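Local coordinates for protein fatty acid CoA ligase (Marinactinospora thermotolerans, PDB 6SQ8) that is an AMP-binding enzyme of the ANL superfamily, with a large N-terminal and a smaller C-terminal domain, and holds adenosine monophosphate in its ligand pocket, at residues G5-V10 with L66-Q71; A426-P431 with P487-V492; F226-V231 with L250-E255. All blocks are in the same frame, centred on the assembly; numbering follows the deposited sequence.

Contact 1: residues G5-V10 with L66-Q71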
# COMPACT_ATOMS: atom_id res chain seq x y z
N GLY A 5 4.93 17.77 -15.92
CA GLY A 5 6.08 16.98 -16.33
C GLY A 5 5.89 15.50 -16.05
O GLY A 5 6.36 14.64 -16.84
N TYR A 6 5.20 15.19 -14.94
CA TYR A 6 4.96 13.80 -14.51
C TYR A 6 4.05 13.07 -15.51
O TYR A 6 4.46 12.06 -16.08
CB TYR A 6 4.38 13.73 -13.09
CG TYR A 6 4.06 12.31 -12.68
CD1 TYR A 6 5.05 11.34 -12.64
CD2 TYR A 6 2.76 11.92 -12.37
CE1 TYR A 6 4.77 10.02 -12.32
CE2 TYR A 6 2.47 10.61 -12.03
CZ TYR A 6 3.47 9.66 -12.02
OH TYR A 6 3.20 8.37 -11.68
N ALA A 7 2.84 13.58 -15.70
CA ALA A 7 1.89 12.97 -16.63
C ALA A 7 2.57 12.75 -17.99
O ALA A 7 2.42 11.70 -18.60
CB ALA A 7 0.66 13.83 -16.77
N ARG A 8 3.34 13.74 -18.45
CA ARG A 8 4.03 13.66 -19.74
C ARG A 8 5.07 12.53 -19.68
O ARG A 8 5.24 11.82 -20.66
CB ARG A 8 4.69 15.00 -20.12
CG ARG A 8 5.15 15.10 -21.58
CD ARG A 8 6.09 16.27 -21.89
NE ARG A 8 7.51 15.95 -21.71
CZ ARG A 8 8.40 15.88 -22.71
NH1 ARG A 8 8.00 15.99 -23.97
NH2 ARG A 8 9.70 15.76 -22.43
N ARG A 9 5.77 12.40 -18.55
CA ARG A 9 6.80 11.35 -18.39
C ARG A 9 6.17 9.97 -18.61
O ARG A 9 6.77 9.10 -19.26
CB ARG A 9 7.46 11.38 -17.01
CG ARG A 9 8.61 10.39 -16.86
CD ARG A 9 9.13 10.35 -15.44
NE ARG A 9 10.16 9.32 -15.26
CZ ARG A 9 11.02 9.30 -14.25
NH1 ARG A 9 10.90 10.16 -13.24
NH2 ARG A 9 12.00 8.43 -14.27
N VAL A 10 4.97 9.79 -18.04
CA VAL A 10 4.29 8.52 -18.11
C VAL A 10 3.86 8.29 -19.56
O VAL A 10 4.21 7.28 -20.16
CB VAL A 10 3.10 8.47 -17.14
CG1 VAL A 10 2.38 7.15 -17.25
CG2 VAL A 10 3.52 8.76 -15.69
N LEU A 66 -7.80 7.04 -17.15
CA LEU A 66 -8.55 8.10 -16.49
C LEU A 66 -7.61 8.87 -15.55
O LEU A 66 -7.64 10.09 -15.51
CB LEU A 66 -9.75 7.52 -15.73
CG LEU A 66 -10.54 8.52 -14.88
CD1 LEU A 66 -11.09 9.62 -15.75
CD2 LEU A 66 -11.67 7.85 -14.12
N ARG A 67 -6.80 8.14 -14.78
CA ARG A 67 -5.93 8.77 -13.77
C ARG A 67 -4.95 9.71 -14.49
O ARG A 67 -4.75 10.86 -14.08
CB ARG A 67 -5.17 7.71 -12.96
CG ARG A 67 -4.33 8.24 -11.80
CD ARG A 67 -3.28 7.22 -11.38
NE ARG A 67 -2.83 7.29 -9.99
CZ ARG A 67 -3.21 6.45 -9.03
NH1 ARG A 67 -4.23 5.63 -9.25
NH2 ARG A 67 -2.59 6.45 -7.86
N LEU A 68 -4.39 9.19 -15.58
CA LEU A 68 -3.40 9.87 -16.36
C LEU A 68 -4.02 11.12 -16.98
O LEU A 68 -3.39 12.18 -17.01
CB LEU A 68 -2.88 8.87 -17.40
CG LEU A 68 -1.55 9.19 -18.06
CD1 LEU A 68 -0.56 9.80 -17.08
CD2 LEU A 68 -0.97 7.95 -18.70
N ALA A 69 -5.27 11.01 -17.44
CA ALA A 69 -6.00 12.13 -18.03
C ALA A 69 -6.27 13.20 -16.97
O ALA A 69 -6.01 14.37 -17.20
CB ALA A 69 -7.27 11.64 -18.67
N VAL A 70 -6.76 12.80 -15.79
CA VAL A 70 -7.02 13.73 -14.71
C VAL A 70 -5.75 14.51 -14.37
O VAL A 70 -5.81 15.70 -14.04
CB VAL A 70 -7.56 13.00 -13.47
CG1 VAL A 70 -7.50 13.89 -12.22
CG2 VAL A 70 -8.97 12.47 -13.71
N GLN A 71 -4.60 13.84 -14.40
CA GLN A 71 -3.33 14.46 -14.01
C GLN A 71 -2.82 15.36 -15.15
O GLN A 71 -2.36 16.47 -14.89
CB GLN A 71 -2.32 13.38 -13.60
CG GLN A 71 -2.63 12.80 -12.22
CD GLN A 71 -1.80 11.58 -11.90
OE1 GLN A 71 -1.31 10.89 -12.79
NE2 GLN A 71 -1.63 11.31 -10.62
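Two helices of the N-terminal part of this ANL-family enzyme, 5-13 and 61-72, pack here roughly antiparallel: the axes of segments 5-10 and 66-71 approach to 9.5 Å, and their directions differ by 143°. The backbones are nearest where A7 faces Q71; A7 presents only a methyl group there, consistent with the close approach.

Apolar packing joins L68 to V10 and A7. L68 has CG anti to its backbone N (chi1 -162°), which carries the isobutyl group across to helix 5-13. There the two branches divide the work: CD2 meets V10 CG1 at 3.7 Å, whereas CD1 lies 3.9 Å from V10 CB and 3.8 Å from the carbonyl O of A7. The side chains of V10 and L68 cross obliquely. The second branch of V10, CG2, lies over one face of the Y6 ring, 3.7 Å above its plane and toward the rim.

Y6 and Q71, both buried, meet ring carbon to amide oxygen and do not bond to each other; their polar ends turn to Q211 on helix 205-215. Y6 OH hydrogen-bonds to Q211 OE1, and Q71 OE1 accepts from Q211 NE2. Q71 NE2 bonds to the A156 carbonyl, so both ends of its amide are held. Ring and amide planes are 75° apart, and Q71 OE1 lies at the edge of the Y6 ring, 3.9 Å from CE2.

Contact 2: residues A426-P431 with P487-V492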
# COMPACT_ATOMS: atom_id res chain seq x y z
N ALA A 426 -1.81 -11.43 16.88
CA ALA A 426 -1.97 -10.01 17.18
C ALA A 426 -1.85 -9.82 18.69
O ALA A 426 -2.63 -10.37 19.41
CB ALA A 426 -3.28 -9.50 16.64
N VAL A 427 -0.83 -9.08 19.12
CA VAL A 427 -0.57 -8.81 20.53
C VAL A 427 -0.90 -7.35 20.83
O VAL A 427 -0.45 -6.44 20.14
CB VAL A 427 0.90 -9.13 20.85
CG1 VAL A 427 1.30 -8.72 22.25
CG2 VAL A 427 1.23 -10.59 20.61
N VAL A 428 -1.68 -7.14 21.89
CA VAL A 428 -2.19 -5.84 22.29
C VAL A 428 -2.05 -5.72 23.81
O VAL A 428 -1.92 -6.72 24.50
CB VAL A 428 -3.66 -5.68 21.89
CG1 VAL A 428 -3.86 -5.77 20.40
CG2 VAL A 428 -4.53 -6.71 22.59
N GLY A 429 -2.07 -4.47 24.29
CA GLY A 429 -2.17 -4.17 25.72
C GLY A 429 -3.57 -3.68 26.10
O GLY A 429 -4.25 -3.01 25.31
N VAL A 430 -4.03 -4.05 27.30
CA VAL A 430 -5.20 -3.43 27.92
C VAL A 430 -4.78 -2.97 29.31
O VAL A 430 -3.85 -3.53 29.88
CB VAL A 430 -6.41 -4.38 27.97
CG1 VAL A 430 -6.72 -4.97 26.60
CG2 VAL A 430 -6.23 -5.49 28.99
N PRO A 431 -5.42 -1.93 29.89
CA PRO A 431 -4.87 -1.30 31.09
C PRO A 431 -5.05 -2.25 32.29
O PRO A 431 -6.02 -3.01 32.31
CB PRO A 431 -5.69 0.00 31.24
CG PRO A 431 -6.55 0.10 29.97
CD PRO A 431 -6.68 -1.31 29.44
N PRO A 487 -3.62 -5.18 10.13
CA PRO A 487 -4.18 -5.76 11.34
C PRO A 487 -4.97 -4.71 12.15
O PRO A 487 -4.41 -3.71 12.55
CB PRO A 487 -2.97 -6.23 12.15
CG PRO A 487 -1.88 -6.37 11.13
CD PRO A 487 -2.16 -5.32 10.09
N ASP A 488 -6.24 -5.01 12.39
CA ASP A 488 -7.11 -4.13 13.12
C ASP A 488 -6.89 -4.38 14.61
O ASP A 488 -7.64 -5.10 15.25
CB ASP A 488 -8.57 -4.34 12.72
CG ASP A 488 -9.51 -3.33 13.35
OD1 ASP A 488 -9.08 -2.64 14.28
OD2 ASP A 488 -10.68 -3.26 12.89
N LYS A 489 -5.86 -3.74 15.15
CA LYS A 489 -5.51 -3.98 16.52
C LYS A 489 -6.42 -3.20 17.48
O LYS A 489 -6.35 -3.45 18.68
CB LYS A 489 -4.04 -3.68 16.78
CG LYS A 489 -3.14 -4.85 16.46
CD LYS A 489 -1.77 -4.63 16.99
CE LYS A 489 -0.75 -5.58 16.44
NZ LYS A 489 0.53 -5.44 17.17
N VAL A 490 -7.27 -2.29 17.00
CA VAL A 490 -8.24 -1.67 17.92
C VAL A 490 -9.36 -2.70 18.16
O VAL A 490 -9.86 -2.80 19.28
CB VAL A 490 -8.78 -0.29 17.49
CG1 VAL A 490 -7.71 0.55 16.80
CG2 VAL A 490 -10.05 -0.37 16.65
N LYS A 491 -9.72 -3.46 17.12
CA LYS A 491 -10.73 -4.51 17.26
C LYS A 491 -10.22 -5.57 18.24
O LYS A 491 -10.93 -5.93 19.18
CB LYS A 491 -11.10 -5.11 15.90
CG LYS A 491 -12.33 -6.00 15.90
CD LYS A 491 -12.99 -6.12 14.54
CE LYS A 491 -14.26 -6.94 14.57
N VAL A 492 -8.99 -6.05 18.04
CA VAL A 492 -8.40 -7.09 18.89
C VAL A 492 -8.40 -6.60 20.34
O VAL A 492 -8.70 -7.35 21.25
CB VAL A 492 -7.00 -7.50 18.40
CG1 VAL A 492 -6.28 -8.39 19.40
CG2 VAL A 492 -7.06 -8.20 17.06
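The D488 carboxylate is the flat group here, and it turns back onto its own chain: K491 N reaches OD1 at 3.0 Å from above the carboxylate plane, 60° out of it. V490 N adds a weak bond to the same oxygen. D488 thus N-caps helix 489-494, at the centre of an inverse gamma turn that leads the chain into the helix.

K489 and V492, one turn apart, face the edge strand 422-432 of the small three-stranded C-terminal sheet. V428 and V492 cross obliquely. V428 CG1, anti to its carbonyl carbon, meets V492 CG1 at 3.7 Å and lies 3.8 Å from the carbonyl O of K489, while V492 CG2 reaches A426 CB at 4.0 Å. V492 also touches A442 on the neighbouring strand 438-445.

K489 leaves the helix toward the strand as an extended chain. Its CG passes V428 CG1 at 4.1 Å, and at the tip NZ gives a weak hydrogen bond to V427 O, 3.3 Å long. The main partner of NZ is E413 OE2, a salt bridge to helix 409-418; E413 OE2 also accepts from V427 N. Strand, helix 409-418 and the last helix are therefore tied at one charged point, and the carboxylate of E413 would be expected to keep this buried lysine protonated.

Contact 3: residues F226-V231 with L250-E255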
# COMPACT_ATOMS: atom_id res chain seq x y z
N PHE A 226 -7.45 -10.86 -6.10
CA PHE A 226 -6.45 -11.88 -5.87
C PHE A 226 -7.13 -13.24 -5.66
O PHE A 226 -7.94 -13.40 -4.77
CB PHE A 226 -5.57 -11.52 -4.67
CG PHE A 226 -4.59 -12.61 -4.33
CD1 PHE A 226 -3.48 -12.80 -5.14
CD2 PHE A 226 -4.81 -13.48 -3.28
CE1 PHE A 226 -2.57 -13.81 -4.86
CE2 PHE A 226 -3.92 -14.50 -3.02
CZ PHE A 226 -2.80 -14.67 -3.81
N GLN A 227 -6.78 -14.21 -6.50
CA GLN A 227 -6.97 -15.65 -6.26
C GLN A 227 -5.66 -16.34 -6.59
O GLN A 227 -5.06 -16.06 -7.62
CB GLN A 227 -8.14 -16.23 -7.07
CG GLN A 227 -9.51 -15.76 -6.60
CD GLN A 227 -9.85 -16.20 -5.19
OE1 GLN A 227 -9.49 -17.29 -4.76
NE2 GLN A 227 -10.64 -15.39 -4.48
N PRO A 228 -5.16 -17.27 -5.75
CA PRO A 228 -3.85 -17.86 -5.99
C PRO A 228 -3.75 -18.57 -7.36
O PRO A 228 -2.74 -18.43 -8.04
CB PRO A 228 -3.70 -18.88 -4.85
CG PRO A 228 -4.68 -18.39 -3.79
CD PRO A 228 -5.83 -17.79 -4.55
N ASP A 229 -4.80 -19.31 -7.72
CA ASP A 229 -4.87 -20.09 -8.98
C ASP A 229 -4.68 -19.11 -10.13
O ASP A 229 -3.86 -19.33 -11.02
CB ASP A 229 -6.17 -20.90 -9.11
CG ASP A 229 -7.37 -20.35 -8.33
OD1 ASP A 229 -7.44 -20.64 -7.11
OD2 ASP A 229 -8.21 -19.61 -8.92
N ALA A 230 -5.45 -18.01 -10.09
CA ALA A 230 -5.53 -17.02 -11.18
C ALA A 230 -4.18 -16.32 -11.38
O ALA A 230 -3.77 -16.14 -12.52
CB ALA A 230 -6.62 -16.03 -10.89
N VAL A 231 -3.54 -15.94 -10.27
CA VAL A 231 -2.24 -15.26 -10.29
C VAL A 231 -1.18 -16.19 -10.88
O VAL A 231 -0.40 -15.79 -11.72
CB VAL A 231 -1.85 -14.78 -8.88
CG1 VAL A 231 -0.40 -14.37 -8.81
CG2 VAL A 231 -2.75 -13.64 -8.43
N LEU A 250 0.91 -13.39 -0.53
CA LEU A 250 2.17 -14.05 -0.74
C LEU A 250 2.08 -15.45 -0.16
O LEU A 250 2.39 -16.42 -0.84
CB LEU A 250 3.29 -13.27 -0.06
CG LEU A 250 4.64 -13.97 -0.12
CD1 LEU A 250 5.10 -14.17 -1.56
CD2 LEU A 250 5.68 -13.22 0.68
N TYR A 251 1.67 -15.53 1.11
CA TYR A 251 1.66 -16.82 1.80
C TYR A 251 0.72 -17.77 1.05
O TYR A 251 1.10 -18.92 0.80
CB TYR A 251 1.30 -16.69 3.29
CG TYR A 251 1.93 -15.54 4.04
CD1 TYR A 251 3.23 -15.13 3.83
CD2 TYR A 251 1.19 -14.86 5.01
CE1 TYR A 251 3.78 -14.06 4.53
CE2 TYR A 251 1.72 -13.80 5.72
CZ TYR A 251 3.02 -13.39 5.49
OH TYR A 251 3.50 -12.34 6.21
N GLN A 252 -0.48 -17.30 0.66
CA GLN A 252 -1.44 -18.13 -0.05
C GLN A 252 -0.86 -18.64 -1.38
O GLN A 252 -1.09 -19.78 -1.75
CB GLN A 252 -2.73 -17.37 -0.35
CG GLN A 252 -3.65 -17.24 0.85
CD GLN A 252 -4.85 -16.40 0.53
OE1 GLN A 252 -5.09 -15.38 1.18
NE2 GLN A 252 -5.61 -16.81 -0.48
N LEU A 253 -0.14 -17.78 -2.09
CA LEU A 253 0.43 -18.15 -3.38
C LEU A 253 1.55 -19.18 -3.18
O LEU A 253 1.58 -20.21 -3.84
CB LEU A 253 0.97 -16.88 -4.05
CG LEU A 253 1.40 -17.01 -5.51
CD1 LEU A 253 0.23 -17.33 -6.40
CD2 LEU A 253 2.02 -15.72 -5.96
N ALA A 254 2.45 -18.90 -2.24
CA ALA A 254 3.64 -19.73 -1.99
C ALA A 254 3.25 -21.14 -1.50
O ALA A 254 3.93 -22.11 -1.80
CB ALA A 254 4.53 -19.03 -1.00
N GLU A 255 2.16 -21.23 -0.73
CA GLU A 255 1.75 -22.48 -0.07
C GLU A 255 0.76 -23.26 -0.96
O GLU A 255 0.43 -24.37 -0.67
CB GLU A 255 1.18 -22.15 1.32
CG GLU A 255 2.26 -21.72 2.32
CD GLU A 255 1.79 -20.95 3.56
OE1 GLU A 255 0.54 -20.92 3.80
OE2 GLU A 255 2.67 -20.39 4.30
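Helices 228-237 and 247-255 follow one another in the alpha/beta core of the N-terminal domain, joined through strand 242-245, and the start of the first packs against the end of the second. The backbones are nearest at P228 and L253, 5.0 Å between their CA atoms. P228 stands in the first turn, just after the N-cap position Q227, where the ring nitrogen's lack of an N-H costs no helical bond.

L253 is the side chain to follow. Its CB sits at the edge of the F226 ring, 4.4 Å from CZ. CG is anti to the backbone N (chi1 -170°), which swings the branches toward helix 228-237. CD1 then lies 3.6 Å from the carbonyl O of P228. Both branches reach the same methyl, V231 CG1, L253 CD1 at 3.9 Å and CD2 at 4.0 Å. L253 and V231 cross at about a right angle. L245 of strand 242-245 touches both L253 and F226, and M289 of helix 279-289 also meets L253.

Q252, one residue back, is solvent-exposed, and its extended chain runs past P228 and F226, touching them through the aliphatic CB as well as the amide. The F226 ring, with P228 N over one face, also stacks with W249 from the first turn of helix 247-255. Ring and amide planes stand 77° apart, and Q252 NE2 lies at the edge of the F226 ring, 3.8 Å from CE2 and equally far from P228 CG.

The three contacts are separate sites along the chain. Contacts 1 and 3 both belong to the N-terminal AMP-binding region, with centres 32 Å apart; contact 2 lies in the C-terminal part, 40 Å from contact 1 between centres and across the middle of the molecule. Contacts 2 and 3 come closest, about 9 Å between nearest atoms. The Y6 side chain of contact 1 is about 9 Å from EQ2, and helix 205-215, which it touches, begins with the pocket residue L205. F244, also of that pocket, lies in the chain between the two segments of contact 3, on strand 242-245. K486, another EQ2-pocket residue, immediately precedes contact 2, whose K489 side chain is about 9 Å from AMP.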